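Local structure of VP1 (Merkel cell polyomavirus, 4FMH) at the interface of chains A and B. The protein forms the pentameric building blocks of the icosahedral viral capsid and binds sialylated oligosaccharides, a receptor interaction required for infection. Coordinates in Å, arbitrary orientation; residue numbers count along the deposited sequence, not the author numbering. Chains: chain A/B, VP1.

Contact 1: the interface of chains A and B. Residues chain A 113, 115, 117, 122; chain B 53-56.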
# COMPACT_ATOMS: atom_id res chain seq x y z
N TRP A 113 19.17 18.91 -17.94
CA TRP A 113 20.08 20.07 -17.79
C TRP A 113 19.46 21.24 -17.02
O TRP A 113 20.16 21.97 -16.32
CB TRP A 113 20.65 20.52 -19.15
CG TRP A 113 19.67 21.21 -20.07
CD1 TRP A 113 18.96 20.63 -21.09
CD2 TRP A 113 19.31 22.60 -20.08
NE1 TRP A 113 18.18 21.57 -21.72
CE2 TRP A 113 18.37 22.79 -21.12
CE3 TRP A 113 19.69 23.71 -19.30
CZ2 TRP A 113 17.80 24.04 -21.41
CZ3 TRP A 113 19.12 24.97 -19.59
CH2 TRP A 113 18.19 25.12 -20.64
N MET A 115 16.85 20.92 -14.76
CA MET A 115 16.04 20.35 -13.67
C MET A 115 16.24 21.14 -12.38
O MET A 115 17.37 21.44 -11.99
CB MET A 115 16.43 18.88 -13.43
CG MET A 115 15.24 17.94 -13.28
SD MET A 115 15.81 16.22 -13.34
CE MET A 115 14.32 15.37 -13.88
N ARG A 117 16.74 21.48 -8.65
CA ARG A 117 17.42 20.58 -7.72
C ARG A 117 16.61 20.37 -6.45
O ARG A 117 15.84 21.25 -6.04
CB ARG A 117 18.80 21.13 -7.35
CG ARG A 117 19.79 21.28 -8.49
CD ARG A 117 21.03 21.95 -7.94
NE ARG A 117 22.05 22.28 -8.94
CZ ARG A 117 23.19 21.61 -9.10
NH1 ARG A 117 23.45 20.55 -8.34
NH2 ARG A 117 24.06 22.00 -10.02
N GLY A 122 22.51 19.29 -5.12
CA GLY A 122 21.86 17.99 -5.25
C GLY A 122 21.43 17.63 -6.65
O GLY A 122 21.64 18.38 -7.60
N GLN B 53 23.88 15.76 -11.07
CA GLN B 53 23.56 17.18 -11.04
C GLN B 53 23.02 17.64 -12.39
O GLN B 53 23.55 17.25 -13.43
CB GLN B 53 24.81 18.02 -10.75
CG GLN B 53 25.50 17.79 -9.42
CD GLN B 53 26.57 18.82 -9.14
OE1 GLN B 53 26.27 19.93 -8.69
NE2 GLN B 53 27.82 18.47 -9.40
N PRO B 54 22.01 18.52 -12.37
CA PRO B 54 21.65 19.25 -13.59
C PRO B 54 22.79 20.18 -13.99
O PRO B 54 23.31 20.90 -13.14
CB PRO B 54 20.44 20.09 -13.17
CG PRO B 54 20.02 19.57 -11.84
CD PRO B 54 21.22 18.97 -11.21
N LYS B 55 23.16 20.17 -15.26
CA LYS B 55 24.26 21.01 -15.76
C LYS B 55 23.97 22.50 -15.58
O LYS B 55 24.88 23.28 -15.31
CB LYS B 55 24.55 20.68 -17.23
CG LYS B 55 25.75 21.41 -17.84
CD LYS B 55 26.03 20.89 -19.24
CE LYS B 55 26.80 21.89 -20.08
NZ LYS B 55 26.93 21.44 -21.49
N GLY B 56 22.70 22.89 -15.72
CA GLY B 56 22.32 24.30 -15.65
C GLY B 56 22.34 24.99 -17.01
O GLY B 56 21.84 26.11 -17.15

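Contact 2: the interface of chains A and B. Residues chain A 118-119, 122-123; chain B 220, 263, 267, 269.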
# COMPACT_ATOMS: atom_id res chain seq x y z
N VAL A 118 16.80 19.22 -5.81
CA VAL A 118 16.14 18.92 -4.54
C VAL A 118 16.67 19.80 -3.39
O VAL A 118 15.94 20.11 -2.45
CB VAL A 118 16.20 17.41 -4.18
CG1 VAL A 118 15.77 16.55 -5.38
CG2 VAL A 118 17.57 17.00 -3.73
N HIS A 119 17.94 20.19 -3.49
CA HIS A 119 18.57 21.17 -2.59
C HIS A 119 19.89 21.58 -3.25
O HIS A 119 20.28 20.99 -4.26
CB HIS A 119 18.80 20.60 -1.18
CG HIS A 119 19.53 19.30 -1.15
ND1 HIS A 119 19.03 18.18 -0.52
CD2 HIS A 119 20.74 18.93 -1.66
CE1 HIS A 119 19.89 17.18 -0.65
NE2 HIS A 119 20.94 17.61 -1.33
N GLY A 122 22.51 19.29 -5.12
CA GLY A 122 21.86 17.99 -5.25
C GLY A 122 21.43 17.63 -6.65
O GLY A 122 21.64 18.38 -7.60
N ALA A 123 20.82 16.45 -6.78
CA ALA A 123 20.28 15.98 -8.04
C ALA A 123 18.98 16.69 -8.40
O ALA A 123 18.39 17.41 -7.58
CB ALA A 123 20.06 14.47 -7.99
N SER B 220 12.46 12.11 -4.26
CA SER B 220 13.86 12.31 -3.84
C SER B 220 14.26 11.57 -2.56
O SER B 220 15.40 11.12 -2.44
CB SER B 220 14.17 13.80 -3.69
OG SER B 220 13.24 14.42 -2.81
N PHE B 263 23.11 10.49 0.29
CA PHE B 263 23.09 11.94 0.49
C PHE B 263 24.35 12.38 1.19
O PHE B 263 24.58 12.02 2.34
CB PHE B 263 21.88 12.32 1.34
CG PHE B 263 20.56 12.22 0.61
CD1 PHE B 263 19.89 11.01 0.51
CD2 PHE B 263 20.00 13.35 0.03
CE1 PHE B 263 18.67 10.92 -0.17
CE2 PHE B 263 18.78 13.27 -0.65
CZ PHE B 263 18.12 12.05 -0.75
N GLY B 267 25.60 18.29 -0.12
CA GLY B 267 24.37 18.38 -0.90
C GLY B 267 24.40 17.47 -2.11
O GLY B 267 23.36 17.16 -2.69
N MET B 269 24.52 14.21 -4.42
CA MET B 269 23.81 12.94 -4.33
C MET B 269 24.27 11.96 -5.40
O MET B 269 24.47 12.34 -6.56
CB MET B 269 22.30 13.18 -4.48
CG MET B 269 21.71 14.08 -3.39
SD MET B 269 20.16 14.84 -3.85
CE MET B 269 19.14 13.40 -4.17

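Contact 1: the interface of chains A and B
A:Arg117 reaches across to B:Gln53 and B:Pro54, and its guanidinium makes the side-chain hydrogen bonds of this contact. A:Arg117 NH1 donates to the side-chain amide oxygen OE1 of B:Gln53 at 2.9 Å. The bond falls on a lone pair of that oxygen, with a C=O...N angle of 118°, and OE1 lies nearly in the guanidinium plane, although the amide itself is turned 62° against that plane. A:Arg117 NH2 adds a weak bond to OE1 of B:Gln53 at 3.3 Å. From its own chain, the carbonyl O of A:Gly122 also accepts weakly from NH1, which may help hold the guanidinium's rotation. The chain of A:Arg117 sets off with CG opposite the carbonyl carbon (chi1 -62°) and runs extended to NE, carrying the guanidinium alongside B:Pro54 to the amide.

The second polar link is between backbones: B:Gly56 N donates to A:Trp113 O at 2.8 Å. The indole of A:Trp113 turns its six-membered ring edge to the same glycine, with CZ3 3.8 Å from B:Gly56 O, which lies in the ring plane.

Apolar contact centres on the ring of B:Pro54, wedged between the two polar links. B:Pro54 CD sits over the centre of one guanidinium face of A:Arg117, 3.9 Å above the plane, while B:Pro54 CG touches the aliphatic CG of the same arginine at 3.8 Å. From a different direction, CB of A:Met115 packs against B:Pro54 CG at 4.0 Å; the rest of that methionine chain extends away from the proline.

All the residues named lie in loops. On chain A they belong to the long connection between the 3-10 helix 104-108 and strand 131-138; on chain B, the segment 53-56 lies between the 3-10 helices 43-45 and 64-66 of the jelly-roll coat protein.

Contact 2: the interface of chains A and B
This is a side-by-side contact between neighbouring VP1 subunits of the polyomavirus coat protein family, jelly-roll proteins that assemble as pentamers; as one part of a larger interface, it probably helps join adjacent subunits in the pentamer. Here a loop of chain A is held against chain B beside the start of strand 269-273. A:His119 makes the main polar link. A:His119 NE2 donates to the backbone O of B:Gly267 at 2.8 Å, meeting a lone pair in the carbonyl plane, and the oxygen lies only 4° out of the imidazole plane. This nearly in-plane bond probably helps set how the ring is turned. The neighbouring ring carbon, A:His119 CE1, points to the rim of B:Phe263, 3.9 Å from B:Phe263 CD2, an edge-to-edge approach.

B:Met269 supplies the apolar centre. The bend about CG-SD (chi3 59°) swings the terminal methyl CE round toward A:Val118 and A:Ala123, while SD itself already faces chain A. B:Met269 SD meets CG2 of A:Val118 at 3.4 Å and also takes a weak, nearly straight bond from the backbone N of A:Ala123. B:Met269 CE lies 4.1 Å from the methyl CB of A:Ala123.

The two methyls of A:Val118 divide the work. A:Val118 CG2 faces the methionine and also lies 3.7 Å above one face of the A:His119 ring, offset toward its rim, bracing the imidazole from within its own chain. A:Val118 CG1 (chi1 -48°) is directed instead at CB of B:Ser220, 3.6 Å away.

Contact 1 and contact 2 lie side by side on the same subunit boundary, their C-alpha centres about 10 Å apart, and share A:Gly122. On chain A both draw on one stretch of loop, with A:Arg117 in contact 1 directly followed in sequence by A:Val118 and A:His119 in contact 2. On chain B the partners are far apart in sequence: an early loop serves contact 1, whereas strands 250-263 and 269-273, the turn between them, and the loop after strand 210-217 serve contact 2. One loop thus ties together separate parts of its neighbour, which probably helps set the relative orientation of adjacent subunits in the pentamer.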